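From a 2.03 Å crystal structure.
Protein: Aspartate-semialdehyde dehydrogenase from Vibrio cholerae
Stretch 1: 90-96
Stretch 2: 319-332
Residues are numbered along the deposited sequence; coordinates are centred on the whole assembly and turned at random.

Stretch 1, residues 90-96: VVVIDNT
Stretch 2 319-332: GAATNAVQIAELLV

A short β-strand, residues 91-94, packs against an α-helix, 319-332, running nearly antiparallel to it at 155°, with axes approaching to 9.1 Å. Helix phi/psi values lie near -60/-45, and i to i+4 bonds repeat, such as Ala 328 N to Ala 324 O at 3.2 Å. No hydrogen bond joins the stretches; the contact, mostly apolar side-chain packing, buries 314 Å² summed over both sides.

Val 90 (-79/142) leads in without contact. Val 91 (-95/118, chi1 t), buried and β-branched as suits a strand, points toward the helix. Its CG1 lies 3.6 Å from CD2 of Leu 331 (chi1 t, chi2 p), a longer, buried apolar side chain that helps span the 9.1 Å between Val 91 CA and Leu 331 CA. Val 92 (-97/126, t) points away, as strand alternation requires.

Ile 93 (-104/114, chi1 m, chi2 150°), buried and apolar, is the centre of the contact, with 105 Å² covered by the helix. Ile 93 CA lies 6.5 Å from Ala 324 CA, and Ile 93 CG2 sits 4.0 Å from Ala 324 CB. Ile 93 CG1 meets Ile 327 CG2 (rotamer m, t) at 3.9 Å, and Ile 93 CD1 reaches Ala 328 CB at 3.7 Å.

Asp 94 (-107/112, chi1 t) turns away; its OD2 accepts a 2.7 Å hydrogen bond from OG1 of Thr 96 (-137/174, p). Between them, Asn 95 (-95/58, t), partly exposed, points toward the helix and packs over the methyl group of Ala 320.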

# COMPACT_ATOMS: atom_id res chain seq x y z
N VAL A 90 36.51 19.23 8.91
CA VAL A 90 35.05 19.39 9.08
C VAL A 90 34.38 18.00 9.21
O VAL A 90 34.76 17.05 8.52
CB VAL A 90 34.43 20.14 7.87
CG1 VAL A 90 32.97 20.49 8.13
CG2 VAL A 90 35.21 21.39 7.55
N VAL A 91 33.37 17.89 10.08
CA VAL A 91 32.55 16.69 10.12
C VAL A 91 31.31 16.91 9.25
O VAL A 91 30.50 17.82 9.51
CB VAL A 91 32.18 16.23 11.57
CG1 VAL A 91 31.43 14.88 11.54
CG2 VAL A 91 33.42 16.11 12.41
N VAL A 92 31.18 16.09 8.21
CA VAL A 92 30.13 16.25 7.21
C VAL A 92 28.97 15.32 7.54
O VAL A 92 29.16 14.12 7.74
CB VAL A 92 30.64 15.96 5.77
CG1 VAL A 92 29.53 16.13 4.73
CG2 VAL A 92 31.84 16.85 5.43
N ILE A 93 27.77 15.89 7.63
CA ILE A 93 26.55 15.09 7.75
C ILE A 93 25.89 15.15 6.37
O ILE A 93 25.51 16.22 5.91
CB ILE A 93 25.63 15.60 8.90
CG1 ILE A 93 26.32 15.38 10.26
CG2 ILE A 93 24.27 14.88 8.84
CD1 ILE A 93 25.95 16.39 11.35
N ASP A 94 25.83 13.99 5.71
CA ASP A 94 25.54 13.95 4.28
C ASP A 94 24.15 13.45 3.97
O ASP A 94 23.84 12.28 4.16
CB ASP A 94 26.55 13.07 3.53
CG ASP A 94 26.48 13.26 2.04
OD1 ASP A 94 26.45 14.44 1.61
OD2 ASP A 94 26.42 12.26 1.30
N ASN A 95 23.32 14.34 3.45
CA ASN A 95 21.97 13.97 3.06
C ASN A 95 21.89 13.62 1.58
O ASN A 95 21.16 14.25 0.82
CB ASN A 95 20.96 15.05 3.43
CG ASN A 95 19.53 14.64 3.14
OD1 ASN A 95 19.05 13.62 3.63
ND2 ASN A 95 18.86 15.41 2.31
N THR A 96 22.69 12.62 1.17
CA THR A 96 22.58 12.01 -0.15
C THR A 96 22.71 10.50 -0.01
O THR A 96 23.00 9.99 1.09
CB THR A 96 23.66 12.54 -1.18
OG1 THR A 96 24.91 11.89 -0.96
CG2 THR A 96 23.85 14.04 -1.04
N GLY A 319 11.54 15.99 7.61
CA GLY A 319 11.97 14.75 8.25
C GLY A 319 13.46 14.50 8.03
O GLY A 319 14.20 14.23 8.98
N ALA A 320 13.88 14.60 6.78
CA ALA A 320 15.29 14.46 6.40
C ALA A 320 16.18 15.50 7.09
O ALA A 320 17.23 15.17 7.65
CB ALA A 320 15.43 14.57 4.90
N ALA A 321 15.74 16.76 7.05
CA ALA A 321 16.50 17.87 7.61
C ALA A 321 16.64 17.73 9.12
O ALA A 321 17.73 17.91 9.66
CB ALA A 321 15.85 19.18 7.24
N THR A 322 15.54 17.38 9.78
CA THR A 322 15.52 17.18 11.22
C THR A 322 16.42 16.03 11.67
O THR A 322 17.11 16.15 12.69
CB THR A 322 14.07 16.95 11.71
OG1 THR A 322 13.29 18.10 11.38
CG2 THR A 322 14.02 16.69 13.22
N ASN A 323 16.41 14.91 10.93
CA ASN A 323 17.28 13.79 11.29
C ASN A 323 18.75 14.23 11.30
O ASN A 323 19.50 13.91 12.24
CB ASN A 323 17.08 12.61 10.33
CG ASN A 323 17.62 11.31 10.89
OD1 ASN A 323 16.99 10.69 11.75
ND2 ASN A 323 18.80 10.90 10.42
N ALA A 324 19.13 14.97 10.26
CA ALA A 324 20.46 15.54 10.08
C ALA A 324 20.87 16.46 11.23
O ALA A 324 21.99 16.38 11.72
CB ALA A 324 20.53 16.30 8.76
N VAL A 325 19.95 17.34 11.64
CA VAL A 325 20.22 18.24 12.77
C VAL A 325 20.34 17.46 14.10
O VAL A 325 21.24 17.74 14.90
CB VAL A 325 19.19 19.39 12.84
CG1 VAL A 325 19.50 20.35 14.00
CG2 VAL A 325 19.19 20.17 11.53
N GLN A 326 19.48 16.46 14.31
CA GLN A 326 19.57 15.59 15.49
C GLN A 326 20.91 14.87 15.59
O GLN A 326 21.45 14.67 16.70
CB GLN A 326 18.47 14.54 15.48
CG GLN A 326 17.08 15.05 15.83
CD GLN A 326 16.04 13.97 15.68
OE1 GLN A 326 15.69 13.57 14.57
NE2 GLN A 326 15.54 13.48 16.81
N ILE A 327 21.44 14.44 14.44
CA ILE A 327 22.79 13.88 14.38
C ILE A 327 23.80 14.90 14.89
O ILE A 327 24.62 14.58 15.74
CB ILE A 327 23.16 13.43 12.93
CG1 ILE A 327 22.28 12.26 12.48
CG2 ILE A 327 24.64 13.05 12.86
CD1 ILE A 327 22.31 11.96 10.97
N ALA A 328 23.72 16.14 14.37
CA ALA A 328 24.63 17.23 14.74
C ALA A 328 24.56 17.58 16.23
O ALA A 328 25.57 17.93 16.85
CB ALA A 328 24.35 18.47 13.91
N GLU A 329 23.35 17.51 16.77
CA GLU A 329 23.12 17.80 18.18
C GLU A 329 23.87 16.80 19.03
O GLU A 329 24.57 17.20 19.96
CB GLU A 329 21.62 17.75 18.49
CG GLU A 329 20.85 18.96 17.97
CD GLU A 329 19.35 18.78 18.05
OE1 GLU A 329 18.64 19.74 17.71
OE2 GLU A 329 18.88 17.69 18.44
N LEU A 330 23.76 15.52 18.71
CA LEU A 330 24.43 14.46 19.46
C LEU A 330 25.94 14.49 19.26
O LEU A 330 26.72 14.24 20.19
CB LEU A 330 23.85 13.10 19.08
CG LEU A 330 22.82 12.44 19.99
CD1 LEU A 330 21.91 13.43 20.69
CD2 LEU A 330 22.00 11.43 19.18
N LEU A 331 26.36 14.80 18.04
CA LEU A 331 27.77 14.91 17.69
C LEU A 331 28.43 15.97 18.58
O LEU A 331 29.43 15.71 19.23
CB LEU A 331 27.91 15.26 16.20
CG LEU A 331 29.31 15.47 15.63
CD1 LEU A 331 30.13 14.20 15.75
CD2 LEU A 331 29.21 15.93 14.19
N VAL A 332 27.82 17.15 18.59
CA VAL A 332 28.25 18.30 19.39
C VAL A 332 28.27 18.03 20.90
O VAL A 332 29.19 18.44 21.61
CB VAL A 332 27.33 19.51 19.05
CG1 VAL A 332 26.95 20.33 20.29
CG2 VAL A 332 27.93 20.34 17.92